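Local coordinates for putative transcriptional regulator, LysR family (Vibrio parahaemolyticus, PDB 3OXN), which probably acts as a DNA-binding transcriptional regulator, represented in this construct by its LysR-type substrate-binding (effector) domain without the helix-turn-helix region, at the interface of chains A and B. Coordinates in Å, arbitrary orientation; residue numbers count along the deposited sequence, not the author numbering. Chains: chain A/B, Putative transcriptional regulator, LysR family.

Contact 1: the interface of chains A and B. Residues chain A 151, 177-178; chain B 151, 177-178.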
ATOM      1  N   GLU A 151       4.768  -2.186   6.458  1.00 43.14           N
ATOM      2  CA  GLU A 151       5.156  -3.514   6.938  1.00 42.00           C
ATOM      3  C   GLU A 151       6.570  -3.904   6.504  1.00 39.95           C
ATOM      4  O   GLU A 151       7.078  -4.946   6.901  1.00 40.49           O
ATOM      5  CB  GLU A 151       4.154  -4.591   6.528  1.00 42.90           C
ATOM      6  CG  GLU A 151       3.164  -4.141   5.469  1.00 51.19           C
ATOM      7  CD  GLU A 151       1.735  -4.002   6.003  1.00 53.56           C
ATOM      8  OE1 GLU A 151       1.234  -4.960   6.655  1.00 47.34           O
ATOM      9  OE2 GLU A 151       1.120  -2.936   5.750  1.00 54.64           O
ATOM     10  N   ARG A 177      -0.091   0.710  17.972  1.00 47.72           N
ATOM     11  CA  ARG A 177      -0.323  -0.729  18.074  1.00 47.77           C
ATOM     12  C   ARG A 177       0.858  -1.638  17.730  1.00 50.58           C
ATOM     13  O   ARG A 177       0.750  -2.863  17.827  1.00 55.15           O
ATOM     14  CB  ARG A 177      -1.518  -1.117  17.205  1.00 51.90           C
ATOM     15  CG  ARG A 177      -1.184  -1.363  15.748  1.00 48.05           C
ATOM     16  CD  ARG A 177      -2.431  -1.228  14.896  1.00 54.16           C
ATOM     17  NE  ARG A 177      -3.415  -2.277  15.173  1.00 53.88           N
ATOM     18  CZ  ARG A 177      -4.684  -2.241  14.776  1.00 47.65           C
ATOM     19  NH1 ARG A 177      -5.149  -1.203  14.088  1.00 45.62           N
ATOM     20  NH2 ARG A 177      -5.488  -3.249  15.067  1.00 49.98           N
ATOM     21  N   TYR A 178       1.972  -1.054  17.312  1.00 48.14           N
ATOM     22  CA  TYR A 178       3.155  -1.840  17.006  1.00 46.63           C
ATOM     23  C   TYR A 178       4.176  -1.566  18.088  1.00 48.61           C
ATOM     24  O   TYR A 178       5.384  -1.721  17.889  1.00 52.43           O
ATOM     25  CB  TYR A 178       3.710  -1.470  15.633  1.00 45.27           C
ATOM     26  CG  TYR A 178       2.877  -1.979  14.488  1.00 45.95           C
ATOM     27  CD1 TYR A 178       2.917  -3.319  14.119  1.00 47.82           C
ATOM     28  CD2 TYR A 178       2.050  -1.125  13.778  1.00 41.92           C
ATOM     29  CE1 TYR A 178       2.154  -3.794  13.063  1.00 47.40           C
ATOM     30  CE2 TYR A 178       1.282  -1.585  12.725  1.00 44.15           C
ATOM     31  CZ  TYR A 178       1.337  -2.921  12.369  1.00 46.60           C
ATOM     32  OH  TYR A 178       0.575  -3.383  11.318  1.00 45.93           O
TER
ATOM     33  N   GLU B 151      -6.276  -2.503   5.537  1.00 48.73           N
ATOM     34  CA  GLU B 151      -6.579  -1.503   6.549  1.00 47.45           C
ATOM     35  C   GLU B 151      -7.973  -1.014   6.207  1.00 45.47           C
ATOM     36  O   GLU B 151      -8.809  -0.840   7.082  1.00 48.15           O
ATOM     37  CB  GLU B 151      -5.590  -0.337   6.470  1.00 50.37           C
ATOM     38  CG  GLU B 151      -4.361  -0.594   5.570  1.00 49.92           C
ATOM     39  CD  GLU B 151      -3.190  -1.262   6.295  1.00 53.94           C
ATOM     40  OE1 GLU B 151      -2.647  -0.658   7.253  1.00 51.67           O
ATOM     41  OE2 GLU B 151      -2.802  -2.383   5.888  1.00 54.69           O
ATOM     42  N   ARG B 177      -3.438 -11.331  13.660  1.00 53.24           N
ATOM     43  CA  ARG B 177      -3.004 -10.147  14.383  1.00 49.63           C
ATOM     44  C   ARG B 177      -4.025  -9.021  14.334  1.00 50.49           C
ATOM     45  O   ARG B 177      -4.059  -8.174  15.220  1.00 51.42           O
ATOM     46  CB  ARG B 177      -1.662  -9.658  13.850  1.00 50.91           C
ATOM     47  CG  ARG B 177      -1.752  -8.800  12.611  1.00 51.39           C
ATOM     48  CD  ARG B 177      -0.376  -8.317  12.204  1.00 52.52           C
ATOM     49  NE  ARG B 177       0.308  -7.694  13.336  1.00 56.18           N
ATOM     50  CZ  ARG B 177       1.586  -7.323  13.336  1.00 53.39           C
ATOM     51  NH1 ARG B 177       2.115  -6.749  14.412  1.00 45.10           N
ATOM     52  NH2 ARG B 177       2.332  -7.517  12.254  1.00 56.24           N
ATOM     53  N   TYR B 178      -4.854  -8.997  13.299  1.00 51.43           N
ATOM     54  CA  TYR B 178      -5.974  -8.072  13.289  1.00 49.82           C
ATOM     55  C   TYR B 178      -7.173  -8.796  13.857  1.00 52.48           C
ATOM     56  O   TYR B 178      -8.303  -8.308  13.803  1.00 54.59           O
ATOM     57  CB  TYR B 178      -6.297  -7.587  11.889  1.00 48.27           C
ATOM     58  CG  TYR B 178      -5.287  -6.647  11.279  1.00 48.54           C
ATOM     59  CD1 TYR B 178      -5.089  -5.369  11.787  1.00 47.62           C
ATOM     60  CD2 TYR B 178      -4.561  -7.026  10.164  1.00 48.39           C
ATOM     61  CE1 TYR B 178      -4.174  -4.511  11.203  1.00 46.17           C
ATOM     62  CE2 TYR B 178      -3.656  -6.188   9.580  1.00 48.14           C
ATOM     63  CZ  TYR B 178      -3.463  -4.934  10.096  1.00 49.85           C
ATOM     64  OH  TYR B 178      -2.544  -4.111   9.487  1.00 56.67           O
TER

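Contact 2: the interface of chains A and B. Residues chain A 144-145, 156, 160; chain B 42, 46, 48.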
ATOM      1  N   VAL A 144      18.364   4.065   4.446  1.00 40.05           N
ATOM      2  CA  VAL A 144      18.491   2.623   4.275  1.00 37.17           C
ATOM      3  C   VAL A 144      17.257   1.959   3.640  1.00 38.18           C
ATOM      4  O   VAL A 144      17.354   0.891   3.036  1.00 37.52           O
ATOM      5  CB  VAL A 144      18.812   1.963   5.629  1.00 36.27           C
ATOM      6  CG1 VAL A 144      18.151   0.621   5.749  1.00 37.98           C
ATOM      7  CG2 VAL A 144      20.310   1.856   5.818  1.00 42.19           C
ATOM      8  N   LEU A 145      16.093   2.580   3.780  1.00 37.66           N
ATOM      9  CA  LEU A 145      14.867   1.983   3.254  1.00 37.75           C
ATOM     10  C   LEU A 145      13.840   3.024   2.804  1.00 38.96           C
ATOM     11  O   LEU A 145      13.549   3.986   3.518  1.00 37.92           O
ATOM     12  CB  LEU A 145      14.250   1.024   4.278  1.00 37.33           C
ATOM     13  CG  LEU A 145      12.865   0.444   3.976  1.00 38.00           C
ATOM     14  CD1 LEU A 145      12.810  -0.156   2.579  1.00 37.52           C
ATOM     15  CD2 LEU A 145      12.457  -0.595   5.034  1.00 37.54           C
ATOM     16  N   ILE A 156      12.242  -4.459   9.722  1.00 38.83           N
ATOM     17  CA  ILE A 156      13.623  -4.235  10.156  1.00 40.32           C
ATOM     18  C   ILE A 156      13.740  -3.248  11.324  1.00 41.13           C
ATOM     19  O   ILE A 156      14.845  -2.868  11.728  1.00 40.56           O
ATOM     20  CB  ILE A 156      14.518  -3.769   8.993  1.00 39.26           C
ATOM     21  CG1 ILE A 156      14.101  -2.375   8.519  1.00 39.88           C
ATOM     22  CG2 ILE A 156      14.453  -4.768   7.844  1.00 41.63           C
ATOM     23  CD1 ILE A 156      15.177  -1.636   7.737  1.00 39.24           C
ATOM     24  N   LEU A 160      18.362  -3.263  12.675  1.00 36.02           N
ATOM     25  CA  LEU A 160      18.902  -1.923  12.398  1.00 41.08           C
ATOM     26  C   LEU A 160      18.233  -0.796  13.199  1.00 40.42           C
ATOM     27  O   LEU A 160      17.007  -0.697  13.254  1.00 44.66           O
ATOM     28  CB  LEU A 160      18.779  -1.589  10.911  1.00 45.63           C
ATOM     29  CG  LEU A 160      19.524  -2.410   9.855  1.00 48.57           C
ATOM     30  CD1 LEU A 160      19.517  -1.658   8.531  1.00 41.71           C
ATOM     31  CD2 LEU A 160      20.965  -2.727  10.281  1.00 50.53           C
TER
ATOM     32  N   TYR B  42      19.183  -7.608   5.073  1.00 46.25           N
ATOM     33  CA  TYR B  42      19.959  -6.665   5.883  1.00 43.62           C
ATOM     34  C   TYR B  42      20.935  -7.380   6.794  1.00 45.63           C
ATOM     35  O   TYR B  42      22.034  -6.887   7.052  1.00 47.11           O
ATOM     36  CB  TYR B  42      19.045  -5.712   6.660  1.00 40.36           C
ATOM     37  CG  TYR B  42      18.562  -4.610   5.760  1.00 41.59           C
ATOM     38  CD1 TYR B  42      19.441  -3.661   5.294  1.00 43.23           C
ATOM     39  CD2 TYR B  42      17.243  -4.544   5.337  1.00 41.24           C
ATOM     40  CE1 TYR B  42      19.033  -2.673   4.453  1.00 41.65           C
ATOM     41  CE2 TYR B  42      16.822  -3.546   4.492  1.00 38.78           C
ATOM     42  CZ  TYR B  42      17.732  -2.617   4.051  1.00 39.36           C
ATOM     43  OH  TYR B  42      17.365  -1.603   3.207  1.00 40.79           O
ATOM     44  N   PRO B  46      24.345  -5.613   5.691  1.00 53.16           N
ATOM     45  CA  PRO B  46      23.915  -4.586   6.639  1.00 52.02           C
ATOM     46  C   PRO B  46      23.946  -3.204   6.003  1.00 51.88           C
ATOM     47  O   PRO B  46      23.366  -2.262   6.544  1.00 54.66           O
ATOM     48  CB  PRO B  46      24.960  -4.683   7.763  1.00 53.42           C
ATOM     49  CG  PRO B  46      25.598  -6.033   7.595  1.00 54.55           C
ATOM     50  CD  PRO B  46      25.583  -6.286   6.118  1.00 54.35           C
ATOM     51  N   VAL B  48      23.211  -2.238   2.600  1.00 47.98           N
ATOM     52  CA  VAL B  48      22.487  -2.019   1.352  1.00 46.07           C
ATOM     53  C   VAL B  48      21.194  -1.231   1.539  1.00 45.17           C
ATOM     54  O   VAL B  48      20.360  -1.565   2.376  1.00 48.37           O
ATOM     55  CB  VAL B  48      22.147  -3.356   0.673  1.00 47.68           C
ATOM     56  CG1 VAL B  48      23.416  -4.142   0.405  1.00 49.53           C
ATOM     57  CG2 VAL B  48      21.181  -4.174   1.538  1.00 47.74           C
TER

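Contact 1: the interface of chains A and B
A:Tyr178 and B:Tyr178 meet around the two-fold axis that relates two LysR substrate-binding domains, at the centre of a symmetric homodimeric interface that is probably the biological one. With A:Arg177 and B:Arg177 they contribute most of the surface buried in this patch. Their phenol groups cross at a slant, with the hydroxyl oxygens OH of A:Tyr178 and OH of B:Tyr178 3.7 Å apart. Both rings are carried to the axis by a similar first torsion (chi1 -73° in chain A), which places CG beside the backbone N and opposite the carbonyl carbon.

Each tyrosine also meets the arginine of the other chain, edge to face. The ring of A:Tyr178 stands nearly upright on the guanidinium of B:Arg177, the two planes 78° apart, and presents its CE1 edge towards one face of that group, near the rim. CE1 of A:Tyr178 lies 3.6 Å from CZ of B:Arg177. This is therefore not a parallel cation-pi stack. The twin pair is similar in orientation, with CE1 of B:Tyr178 more centrally placed over the guanidinium of A:Arg177, 4.2 Å above its plane, and NH2 of A:Arg177 is 3.9 Å from CD1 of B:Tyr178. Both arginines turn at chi3, which brings the flat end of the side chain across the partner's ring. In chain B the aliphatic part of the same side chain also packs within the subunit, CG of B:Arg177 lying over one face of the B:Tyr178 ring.

The patch continues to A:Glu151 and B:Glu151, which bury less surface. Each stands at or next to the start of a helix, where the helix end might moderate its negative charge. A:Glu151 lies near B:Arg177 without contact, OE1 of the carboxylate being 6.3 Å from NH2 of the guanidinium. The two glutamates point towards each other from opposite sides of the axis, their carboxylate planes turned 82° apart, with OE2 of A:Glu151 4.0 Å from OE2 of B:Glu151.

Contact 2: the interface of chains A and B
B:Tyr42, near the end of helix 33-44 in the LysR substrate-binding domain, lays one face of its ring against A:Val144, A:Ile156 and A:Leu160 of the partner domain. The domain belongs to the type 2 periplasmic-binding-protein class, and this pairing of a helix with strand 142-146 of a second subunit resembles the side-by-side dimers common among LysR regulators.

The polar part centres on the phenol hydroxyl. OH of B:Tyr42 donates a hydrogen bond to the main-chain carbonyl O of A:Val144 at 2.5 Å, approaching with a C=O...O angle of 146° and tilted 34° from the carbonyl plane. The same OH of B:Tyr42 also bonds within its own chain to the carbonyl O of B:Val48, at 3.1 Å. A phenol has one hydrogen to give, so the two acceptors may share it or take it in turn. The bond to B:Val48 probably helps fix the hydroxyl beside the foreign strand.

The apolar groups all lie on one face of the ring. Towards one edge, CG1 of A:Val144 comes from the opposite direction and lies 3.6 Å from CE1 of B:Tyr42. Further towards the base of the same edge, CD1 of A:Leu160 approaches CD1 of B:Tyr42 to 3.8 Å, the two side chains roughly perpendicular. The other edge, on the same face, meets the beta-branch of A:Ile156: CG2 of A:Ile156 is 3.8 Å from CD2 of B:Tyr42. With chi1 at 67°, CG1 of A:Ile156 is flanked by the backbone N and the carbonyl carbon, and from there the delta-methyl CD1 extends towards CE2 of B:Tyr42. B:Pro46 packs more loosely, its carbonyl O 4.4 Å from CD1 of A:Leu160.

The C-alpha centres of contact 1 and contact 2 lie about 21 Å apart on one two-fold symmetric interface. Contact 1 straddles the axis and uses the same residues from both chains; contact 2 lies off it, pairing different surfaces, and recurs with the chains exchanged. Helix 151-156 of chain A links them, its first residue serving contact 1 and its last contact 2. A central patch and two flanking ones would fix the relative orientation of the subunits. The pairing is plausible for a LysR-family dimer, although the crystal alone does not establish the oligomer in solution.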